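PDB 3JZ3: sensor protein QseC from Escherichia coli, which acts as the membrane sensor histidine kinase of the QseB/QseC two-component system, which activates the flagella regulon by activating transcription of FlhDC. Local coordinates for residues Leu121-Leu125 against Leu184-Gln188. Sequence-based numbering, arbitrary orientation.
Sequences LVRNL and LSIVQ
Val187 lies over the face of helix 115-131 formed by Leu121, Asn124 and Leu125, and with 84 Å² covered it gives up more surface than any other residue here. Residues 121-125 are helical throughout; Leu184 (phi/psi -104/83) and Ser185 (-112/3) are in a loop that leads into helix 186-193. The closest CA atoms, those of Leu121 and Val187, stand 5.1 Å apart, so the two backbones come close at this point, consistent with the small valine there. With chi1 t, Val187 brings CG1 to 3.8 Å from CD2 of Leu125 (m, t) and 4.1 Å from Leu121 CG, while its CG2 lies 3.9 Å from Asn124 CB. Leu121 (t, t) also places CD1 3.8 Å from Val187 O. The CA-to-CB bond of Asn124 points toward residues 184-188, and chi1 of -87° sets its amide between Leu184 and Ile186: ND2 is 4.0 Å from Ile186 CG2, and OD1 is 3.5 Å from Leu184 CD2, less certain because Leu184 is poorly ordered. ND2 is hydrogen-bonded elsewhere, to Leu120 O and to Thr52 OG1 on helix 42-61. Beneath, Leu121 and Leu125 reach Phe148 and Val212 of the mixed sheet. The contact, 282 Å² in all, is van der Waals packing of Leu121, Leu125, Leu184, Ile186 and Val187 around the Asn124 amide, joining helices 115-131 and 186-193 over that sheet, as is typical of the alpha/beta sandwich of the HATPase_c (GHKL) ATP-binding domain of histidine kinases.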
ATOM      1  N   LEU B 121      -7.775   6.771  -4.454  1.00 32.45           N
ATOM      2  CA  LEU B 121      -9.026   7.502  -4.649  1.00 31.14           C
ATOM      3  C   LEU B 121     -10.098   6.592  -5.244  1.00 32.88           C
ATOM      4  O   LEU B 121     -11.179   6.440  -4.669  1.00 34.96           O
ATOM      5  CB  LEU B 121      -8.801   8.714  -5.560  1.00 31.26           C
ATOM      6  CG  LEU B 121      -9.949   9.712  -5.747  1.00 33.67           C
ATOM      7  CD1 LEU B 121      -9.422  11.025  -6.292  1.00 32.90           C
ATOM      8  CD2 LEU B 121     -11.047   9.165  -6.656  1.00 33.58           C
ATOM      9  N   VAL B 122      -9.786   5.984  -6.388  1.00 32.18           N
ATOM     10  CA  VAL B 122     -10.755   5.166  -7.117  1.00 32.11           C
ATOM     11  C   VAL B 122     -11.208   3.980  -6.270  1.00 32.19           C
ATOM     12  O   VAL B 122     -12.397   3.669  -6.204  1.00 29.96           O
ATOM     13  CB  VAL B 122     -10.196   4.684  -8.487  1.00 28.73           C
ATOM     14  CG1 VAL B 122     -11.131   3.673  -9.123  1.00 24.42           C
ATOM     15  CG2 VAL B 122      -9.986   5.867  -9.424  1.00 27.08           C
ATOM     16  N   ARG B 123     -10.246   3.345  -5.609  1.00 34.90           N
ATOM     17  CA  ARG B 123     -10.504   2.150  -4.822  1.00 37.24           C
ATOM     18  C   ARG B 123     -11.389   2.407  -3.593  1.00 36.36           C
ATOM     19  O   ARG B 123     -12.213   1.568  -3.235  1.00 37.79           O
ATOM     20  CB  ARG B 123      -9.185   1.496  -4.425  1.00 39.88           C
ATOM     21  CG  ARG B 123      -9.334   0.099  -3.880  1.00 46.03           C
ATOM     22  CD  ARG B 123      -9.682  -0.915  -4.952  1.00 48.77           C
ATOM     23  NE  ARG B 123      -9.871  -2.239  -4.366  1.00 52.20           N
ATOM     24  CZ  ARG B 123      -8.887  -3.085  -4.068  1.00 52.48           C
ATOM     25  NH1 ARG B 123      -7.621  -2.762  -4.296  1.00 52.72           N
ATOM     26  NH2 ARG B 123      -9.174  -4.264  -3.537  1.00 56.41           N
ATOM     27  N   ASN B 124     -11.219   3.565  -2.962  1.00 34.59           N
ATOM     28  CA  ASN B 124     -12.089   3.985  -1.866  1.00 38.61           C
ATOM     29  C   ASN B 124     -13.546   4.128  -2.291  1.00 38.74           C
ATOM     30  O   ASN B 124     -14.451   3.668  -1.592  1.00 37.64           O
ATOM     31  CB  ASN B 124     -11.594   5.293  -1.252  1.00 40.01           C
ATOM     32  CG  ASN B 124     -10.573   5.067  -0.166  1.00 43.36           C
ATOM     33  OD1 ASN B 124     -10.919   4.716   0.960  1.00 48.66           O
ATOM     34  ND2 ASN B 124      -9.304   5.269  -0.494  1.00 45.62           N
ATOM     35  N   LEU B 125     -13.759   4.765  -3.440  1.00 37.44           N
ATOM     36  CA  LEU B 125     -15.100   4.933  -3.994  1.00 35.58           C
ATOM     37  C   LEU B 125     -15.715   3.587  -4.356  1.00 34.45           C
ATOM     38  O   LEU B 125     -16.923   3.388  -4.208  1.00 33.06           O
ATOM     39  CB  LEU B 125     -15.064   5.834  -5.230  1.00 33.05           C
ATOM     40  CG  LEU B 125     -14.649   7.298  -5.083  1.00 31.33           C
ATOM     41  CD1 LEU B 125     -14.586   7.931  -6.460  1.00 28.50           C
ATOM     42  CD2 LEU B 125     -15.597   8.071  -4.174  1.00 31.17           C
ATOM     43  N   LEU B 184     -14.572   9.079   4.434  1.00 74.89           N
ATOM     44  CA  LEU B 184     -13.677   9.044   3.274  1.00 73.11           C
ATOM     45  C   LEU B 184     -13.579  10.422   2.606  1.00 69.84           C
ATOM     46  O   LEU B 184     -14.282  10.722   1.633  1.00 66.79           O
ATOM     47  CB  LEU B 184     -14.117   7.960   2.275  1.00 73.89           C
ATOM     48  CG  LEU B 184     -13.821   6.476   2.551  1.00 74.69           C
ATOM     49  CD1 LEU B 184     -14.410   5.947   3.864  1.00 74.81           C
ATOM     50  CD2 LEU B 184     -14.298   5.624   1.384  1.00 74.76           C
ATOM     51  N   SER B 185     -12.702  11.253   3.163  1.00 66.57           N
ATOM     52  CA  SER B 185     -12.459  12.608   2.678  1.00 62.78           C
ATOM     53  C   SER B 185     -11.055  12.723   2.089  1.00 58.63           C
ATOM     54  O   SER B 185     -10.621  13.810   1.694  1.00 57.62           O
ATOM     55  CB  SER B 185     -12.636  13.615   3.814  1.00 65.97           C
ATOM     56  OG  SER B 185     -11.697  13.372   4.851  1.00 67.87           O
ATOM     57  N   ILE B 186     -10.346  11.596   2.053  1.00 54.16           N
ATOM     58  CA  ILE B 186      -9.079  11.494   1.333  1.00 49.78           C
ATOM     59  C   ILE B 186      -9.370  11.598  -0.164  1.00 45.94           C
ATOM     60  O   ILE B 186      -8.549  12.108  -0.935  1.00 43.47           O
ATOM     61  CB  ILE B 186      -8.320  10.171   1.657  1.00 48.63           C
ATOM     62  CG1 ILE B 186      -6.858  10.263   1.190  1.00 49.79           C
ATOM     63  CG2 ILE B 186      -9.046   8.957   1.064  1.00 46.82           C
ATOM     64  CD1 ILE B 186      -6.060   8.955   1.277  1.00 50.73           C
ATOM     65  N   VAL B 187     -10.551  11.112  -0.549  1.00 41.24           N
ATOM     66  CA  VAL B 187     -11.065  11.232  -1.908  1.00 41.34           C
ATOM     67  C   VAL B 187     -11.108  12.707  -2.298  1.00 42.49           C
ATOM     68  O   VAL B 187     -10.598  13.084  -3.352  1.00 46.80           O
ATOM     69  CB  VAL B 187     -12.464  10.582  -2.047  1.00 41.38           C
ATOM     70  CG1 VAL B 187     -13.063  10.856  -3.420  1.00 39.99           C
ATOM     71  CG2 VAL B 187     -12.383   9.074  -1.785  1.00 41.30           C
ATOM     72  N   GLN B 188     -11.680  13.537  -1.428  1.00 41.92           N
ATOM     73  CA  GLN B 188     -11.720  14.981  -1.651  1.00 43.09           C
ATOM     74  C   GLN B 188     -10.320  15.599  -1.707  1.00 42.67           C
ATOM     75  O   GLN B 188     -10.065  16.485  -2.520  1.00 43.76           O
ATOM     76  CB  GLN B 188     -12.572  15.675  -0.581  1.00 43.54           C
TER